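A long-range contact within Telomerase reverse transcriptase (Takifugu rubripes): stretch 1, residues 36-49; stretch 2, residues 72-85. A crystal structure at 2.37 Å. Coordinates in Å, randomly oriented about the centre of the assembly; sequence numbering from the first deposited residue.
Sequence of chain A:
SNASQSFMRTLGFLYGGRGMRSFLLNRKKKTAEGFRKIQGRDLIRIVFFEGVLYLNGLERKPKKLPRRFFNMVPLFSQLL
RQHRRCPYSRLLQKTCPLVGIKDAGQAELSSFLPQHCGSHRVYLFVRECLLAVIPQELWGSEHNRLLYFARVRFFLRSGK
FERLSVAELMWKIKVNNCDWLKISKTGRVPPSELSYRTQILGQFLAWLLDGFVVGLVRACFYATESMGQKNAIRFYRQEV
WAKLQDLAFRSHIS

Stretch 1 36-49: RKIQGRDLIRIVFF
Stretch 2 (72-85) MVPLFSQLLRQHRR

How do the two backbones meet? After an extended lead-in (R36 phi/psi -147/154, I38 -91/140), stretch 1 turns at Q39, the N-cap, into a helix over 40-48; stretch 2 is helical over most of its length from about V73. Their axes approach to 8.0 Å, with N-to-C directions 98° apart, so the helices cross nearly at right angles. The backbones come nearest at G40 and S77, where CA of G40 lies 3.8 Å from CA of S77. Glycine makes this possible: an ideal CB on G40 would fall 2.2 Å from S77 OG and 2.8 Å from V73 O, both clashes. S77, with chi1 m, turns OG back to its own helix, hydrogen bonding to V73 O at 2.7 Å, while that OG sits 3.5 Å from G40 CA.

What fills the apolar centre? F76 (chi1 m, chi2 -93°) points toward stretch 1 as a knob into the hole formed by G40, L43, I44 and F48. I44 (m, t) lays CG1 over one face of the F76 ring, 4.2 Å from its centroid, a CH-pi contact, while L43 CD2 meets the ring edge at F76 CD1, 3.7 Å away. L43 (t, p) also brings CD2 to 3.8 Å from L79 CD2 and 4.0 Å from L80 CG. I44 CD1 reaches V73 CG2 at 3.8 Å and M72 CB at 3.9 Å. Nearer the N-terminal side of stretch 1, I38 (p, t) sets CD1 3.7 Å from CD2 of L80 (m, t), and L80 CD1 packs 3.3 Å from the backbone C of Q39.

How do the aromatic and sulfur groups add to this? F48 (chi1 m, chi2 -70°) places CE2 3.7 Å from F76 CZ; the ring planes stand at 84° with centroids 5.9 Å apart, an oblique pairing. M72, extended beyond chi1 (m, t, t), brings SD to 5.0 Å from the centroid of the F48 ring, again obliquely.

Where is the polar link? R84 (m, t, t, chi4 108°), whose CA-to-CB bond points toward stretch 1, donates from NH2 to I38 O, a very short hydrogen bond of 2.5 Å at 163°. The carbonyl lies near the guanidinium plane, in line for the N-H, and K37 CG rests 3.4 Å from R84 NH2. Within stretch 1, D42 (chi1 m) bonds back to the residues before the helix: OD2 accepts from Q39 N at 2.7 Å and from R36 NH1 at 2.8 Å, and OD1 accepts from R36 NH2 at 2.8 Å, tying the lead-in to the helix through a salt bridge.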

# COMPACT_ATOMS: atom_id res chain seq x y z
N ARG A 36 -17.35 6.74 -9.34
CA ARG A 36 -17.64 7.25 -8.01
C ARG A 36 -16.54 6.92 -7.00
O ARG A 36 -15.80 5.94 -7.16
CB ARG A 36 -19.00 6.73 -7.50
CG ARG A 36 -19.08 5.24 -7.25
CD ARG A 36 -20.34 4.90 -6.46
NE ARG A 36 -20.44 3.48 -6.13
CZ ARG A 36 -19.92 2.91 -5.04
NH1 ARG A 36 -19.25 3.63 -4.16
NH2 ARG A 36 -20.08 1.61 -4.84
N LYS A 37 -16.43 7.76 -5.97
CA LYS A 37 -15.50 7.57 -4.86
C LYS A 37 -15.80 6.23 -4.18
O LYS A 37 -16.95 5.80 -4.15
CB LYS A 37 -15.70 8.70 -3.85
CG LYS A 37 -14.43 9.21 -3.19
CD LYS A 37 -13.99 10.55 -3.77
CE LYS A 37 -12.97 11.23 -2.87
NZ LYS A 37 -12.77 12.66 -3.22
N ILE A 38 -14.77 5.58 -3.64
CA ILE A 38 -14.99 4.29 -2.96
C ILE A 38 -15.27 4.44 -1.46
O ILE A 38 -14.67 5.27 -0.78
CB ILE A 38 -13.87 3.25 -3.23
CG1 ILE A 38 -12.58 3.58 -2.46
CG2 ILE A 38 -13.62 3.12 -4.72
CD1 ILE A 38 -11.70 2.37 -2.21
N GLN A 39 -16.20 3.62 -0.97
CA GLN A 39 -16.63 3.66 0.43
C GLN A 39 -16.17 2.41 1.17
O GLN A 39 -15.63 1.48 0.56
CB GLN A 39 -18.15 3.82 0.53
CG GLN A 39 -18.72 5.01 -0.23
CD GLN A 39 -18.19 6.36 0.24
OE1 GLN A 39 -17.84 6.54 1.41
NE2 GLN A 39 -18.12 7.32 -0.68
N GLY A 40 -16.37 2.39 2.49
CA GLY A 40 -15.94 1.27 3.34
C GLY A 40 -16.41 -0.09 2.84
O GLY A 40 -15.64 -1.05 2.83
N ARG A 41 -17.68 -0.15 2.44
CA ARG A 41 -18.29 -1.35 1.87
C ARG A 41 -17.56 -1.81 0.60
O ARG A 41 -17.36 -3.02 0.40
CB ARG A 41 -19.78 -1.08 1.63
CG ARG A 41 -20.46 -1.89 0.54
CD ARG A 41 -21.69 -1.14 0.02
NE ARG A 41 -21.34 -0.14 -0.99
CZ ARG A 41 -21.13 1.16 -0.76
NH1 ARG A 41 -20.82 1.97 -1.76
NH2 ARG A 41 -21.22 1.66 0.47
N ASP A 42 -17.17 -0.85 -0.24
CA ASP A 42 -16.39 -1.14 -1.44
C ASP A 42 -15.04 -1.76 -1.10
O ASP A 42 -14.63 -2.73 -1.74
CB ASP A 42 -16.19 0.13 -2.28
CG ASP A 42 -17.49 0.75 -2.75
OD1 ASP A 42 -18.38 0.01 -3.25
OD2 ASP A 42 -17.63 1.99 -2.64
N LEU A 43 -14.37 -1.21 -0.09
CA LEU A 43 -13.06 -1.71 0.33
C LEU A 43 -13.13 -3.14 0.87
O LEU A 43 -12.26 -3.96 0.56
CB LEU A 43 -12.41 -0.77 1.36
CG LEU A 43 -10.97 -1.12 1.77
CD1 LEU A 43 -10.04 -1.19 0.56
CD2 LEU A 43 -10.44 -0.14 2.80
N ILE A 44 -14.15 -3.43 1.66
CA ILE A 44 -14.40 -4.79 2.16
C ILE A 44 -14.50 -5.79 1.00
O ILE A 44 -13.98 -6.91 1.09
CB ILE A 44 -15.64 -4.84 3.08
CG1 ILE A 44 -15.36 -4.07 4.37
CG2 ILE A 44 -16.06 -6.28 3.37
CD1 ILE A 44 -16.56 -3.85 5.26
N ARG A 45 -15.15 -5.36 -0.08
CA ARG A 45 -15.25 -6.15 -1.31
C ARG A 45 -13.89 -6.43 -1.94
O ARG A 45 -13.60 -7.57 -2.33
CB ARG A 45 -16.15 -5.43 -2.32
CG ARG A 45 -17.63 -5.48 -1.97
CD ARG A 45 -18.22 -6.77 -2.49
NE ARG A 45 -19.33 -7.24 -1.68
CZ ARG A 45 -19.93 -8.41 -1.83
NH1 ARG A 45 -19.54 -9.25 -2.78
NH2 ARG A 45 -20.93 -8.73 -1.03
N ILE A 46 -13.07 -5.39 -2.05
CA ILE A 46 -11.72 -5.49 -2.61
C ILE A 46 -10.82 -6.39 -1.77
O ILE A 46 -10.04 -7.18 -2.31
CB ILE A 46 -11.07 -4.09 -2.77
CG1 ILE A 46 -11.92 -3.21 -3.70
CG2 ILE A 46 -9.64 -4.20 -3.28
CD1 ILE A 46 -11.60 -1.73 -3.63
N VAL A 47 -10.95 -6.29 -0.45
CA VAL A 47 -10.08 -7.03 0.47
C VAL A 47 -10.51 -8.49 0.65
O VAL A 47 -9.66 -9.39 0.66
CB VAL A 47 -9.96 -6.32 1.84
CG1 VAL A 47 -9.06 -7.10 2.79
CG2 VAL A 47 -9.44 -4.91 1.67
N PHE A 48 -11.81 -8.74 0.76
CA PHE A 48 -12.30 -10.06 1.18
C PHE A 48 -13.11 -10.85 0.15
O PHE A 48 -13.23 -12.07 0.29
CB PHE A 48 -13.11 -9.95 2.47
CG PHE A 48 -12.36 -9.35 3.62
CD1 PHE A 48 -11.31 -10.05 4.23
CD2 PHE A 48 -12.69 -8.10 4.10
CE1 PHE A 48 -10.61 -9.49 5.29
CE2 PHE A 48 -12.00 -7.54 5.16
CZ PHE A 48 -10.96 -8.24 5.76
N PHE A 49 -13.66 -10.18 -0.85
CA PHE A 49 -14.60 -10.82 -1.78
C PHE A 49 -14.10 -10.87 -3.22
O PHE A 49 -13.35 -11.78 -3.58
CB PHE A 49 -15.99 -10.18 -1.66
CG PHE A 49 -16.64 -10.37 -0.31
CD1 PHE A 49 -17.46 -11.47 -0.05
CD2 PHE A 49 -16.41 -9.45 0.72
CE1 PHE A 49 -18.04 -11.64 1.19
CE2 PHE A 49 -16.99 -9.63 1.97
CZ PHE A 49 -17.81 -10.73 2.21
N MET A 72 -18.01 -4.59 9.87
CA MET A 72 -16.68 -4.04 9.61
C MET A 72 -16.72 -2.73 8.82
O MET A 72 -15.72 -2.01 8.76
CB MET A 72 -15.81 -5.05 8.85
CG MET A 72 -15.69 -6.43 9.49
SD MET A 72 -14.78 -7.54 8.40
CE MET A 72 -15.07 -9.12 9.20
N VAL A 73 -17.88 -2.44 8.23
CA VAL A 73 -18.05 -1.24 7.39
C VAL A 73 -17.54 0.06 8.04
O VAL A 73 -16.77 0.79 7.41
CB VAL A 73 -19.51 -1.08 6.89
CG1 VAL A 73 -19.72 0.27 6.21
CG2 VAL A 73 -19.88 -2.20 5.92
N PRO A 74 -17.95 0.35 9.30
CA PRO A 74 -17.51 1.59 9.95
C PRO A 74 -15.99 1.71 10.08
O PRO A 74 -15.45 2.81 9.91
CB PRO A 74 -18.15 1.50 11.34
CG PRO A 74 -19.35 0.64 11.14
CD PRO A 74 -18.91 -0.39 10.14
N LEU A 75 -15.32 0.60 10.37
CA LEU A 75 -13.87 0.58 10.52
C LEU A 75 -13.13 0.83 9.22
O LEU A 75 -12.12 1.53 9.19
CB LEU A 75 -13.41 -0.75 11.12
CG LEU A 75 -13.39 -0.85 12.64
CD1 LEU A 75 -12.94 -2.24 13.07
CD2 LEU A 75 -12.50 0.23 13.22
N PHE A 76 -13.65 0.24 8.14
CA PHE A 76 -13.03 0.39 6.83
C PHE A 76 -13.38 1.73 6.19
O PHE A 76 -12.60 2.27 5.40
CB PHE A 76 -13.37 -0.80 5.93
CG PHE A 76 -12.59 -2.04 6.24
CD1 PHE A 76 -11.40 -2.32 5.57
CD2 PHE A 76 -13.02 -2.94 7.22
CE1 PHE A 76 -10.66 -3.46 5.86
CE2 PHE A 76 -12.29 -4.08 7.51
CZ PHE A 76 -11.11 -4.34 6.83
N SER A 77 -14.55 2.27 6.55
CA SER A 77 -14.92 3.64 6.19
C SER A 77 -13.95 4.61 6.86
O SER A 77 -13.52 5.58 6.24
CB SER A 77 -16.35 3.95 6.63
OG SER A 77 -17.28 3.07 6.02
N GLN A 78 -13.63 4.33 8.12
CA GLN A 78 -12.66 5.10 8.89
C GLN A 78 -11.28 5.07 8.23
O GLN A 78 -10.64 6.11 8.09
CB GLN A 78 -12.58 4.55 10.32
CG GLN A 78 -11.79 5.42 11.29
CD GLN A 78 -11.52 4.73 12.62
OE1 GLN A 78 -10.56 5.06 13.32
NE2 GLN A 78 -12.36 3.76 12.97
N LEU A 79 -10.86 3.87 7.82
CA LEU A 79 -9.59 3.67 7.12
C LEU A 79 -9.48 4.55 5.87
O LEU A 79 -8.47 5.21 5.65
CB LEU A 79 -9.41 2.19 6.75
CG LEU A 79 -8.08 1.69 6.16
CD1 LEU A 79 -7.94 0.19 6.37
CD2 LEU A 79 -7.95 2.03 4.68
N LEU A 80 -10.54 4.54 5.06
CA LEU A 80 -10.58 5.34 3.84
C LEU A 80 -10.59 6.84 4.13
O LEU A 80 -10.01 7.62 3.37
CB LEU A 80 -11.79 4.96 2.99
CG LEU A 80 -11.70 3.64 2.23
CD1 LEU A 80 -13.05 3.26 1.66
CD2 LEU A 80 -10.66 3.71 1.11
N ARG A 81 -11.22 7.23 5.24
CA ARG A 81 -11.29 8.62 5.66
C ARG A 81 -9.91 9.12 6.10
O ARG A 81 -9.51 10.24 5.79
CB ARG A 81 -12.30 8.76 6.80
CG ARG A 81 -13.13 10.03 6.78
CD ARG A 81 -14.53 9.73 7.29
NE ARG A 81 -14.50 8.92 8.50
CZ ARG A 81 -15.35 7.93 8.78
NH1 ARG A 81 -16.31 7.60 7.93
NH2 ARG A 81 -15.22 7.25 9.91
N GLN A 82 -9.19 8.26 6.82
CA GLN A 82 -7.84 8.56 7.27
C GLN A 82 -6.85 8.57 6.11
O GLN A 82 -5.85 9.30 6.15
CB GLN A 82 -7.40 7.57 8.35
CG GLN A 82 -8.13 7.73 9.68
CD GLN A 82 -7.65 6.77 10.75
OE1 GLN A 82 -6.51 6.29 10.72
NE2 GLN A 82 -8.51 6.49 11.72
N HIS A 83 -7.12 7.77 5.08
CA HIS A 83 -6.34 7.78 3.85
C HIS A 83 -6.50 9.06 3.09
O HIS A 83 -5.53 9.60 2.55
CB HIS A 83 -6.70 6.59 2.96
CG HIS A 83 -6.34 6.80 1.51
ND1 HIS A 83 -5.07 6.86 1.08
CD2 HIS A 83 -7.14 6.98 0.38
CE1 HIS A 83 -5.05 7.06 -0.25
NE2 HIS A 83 -6.32 7.14 -0.67
N ARG A 84 -7.73 9.56 3.02
CA ARG A 84 -8.03 10.79 2.28
C ARG A 84 -7.51 12.04 2.98
O ARG A 84 -7.31 13.07 2.34
CB ARG A 84 -9.53 10.89 1.99
CG ARG A 84 -10.02 9.85 1.00
CD ARG A 84 -11.47 10.07 0.60
NE ARG A 84 -11.91 9.02 -0.32
CZ ARG A 84 -12.75 8.03 -0.00
NH1 ARG A 84 -13.28 7.95 1.21
NH2 ARG A 84 -13.06 7.12 -0.92
N ARG A 85 -7.28 11.93 4.29
CA ARG A 85 -6.73 13.02 5.09
C ARG A 85 -5.22 12.90 5.30
O ARG A 85 -4.58 13.83 5.80
CB ARG A 85 -7.44 13.10 6.45
CG ARG A 85 -8.86 13.64 6.39
CD ARG A 85 -9.37 14.05 7.77
NE ARG A 85 -9.96 12.93 8.52
CZ ARG A 85 -9.31 12.19 9.42
NH1 ARG A 85 -8.04 12.42 9.70
NH2 ARG A 85 -9.95 11.20 10.03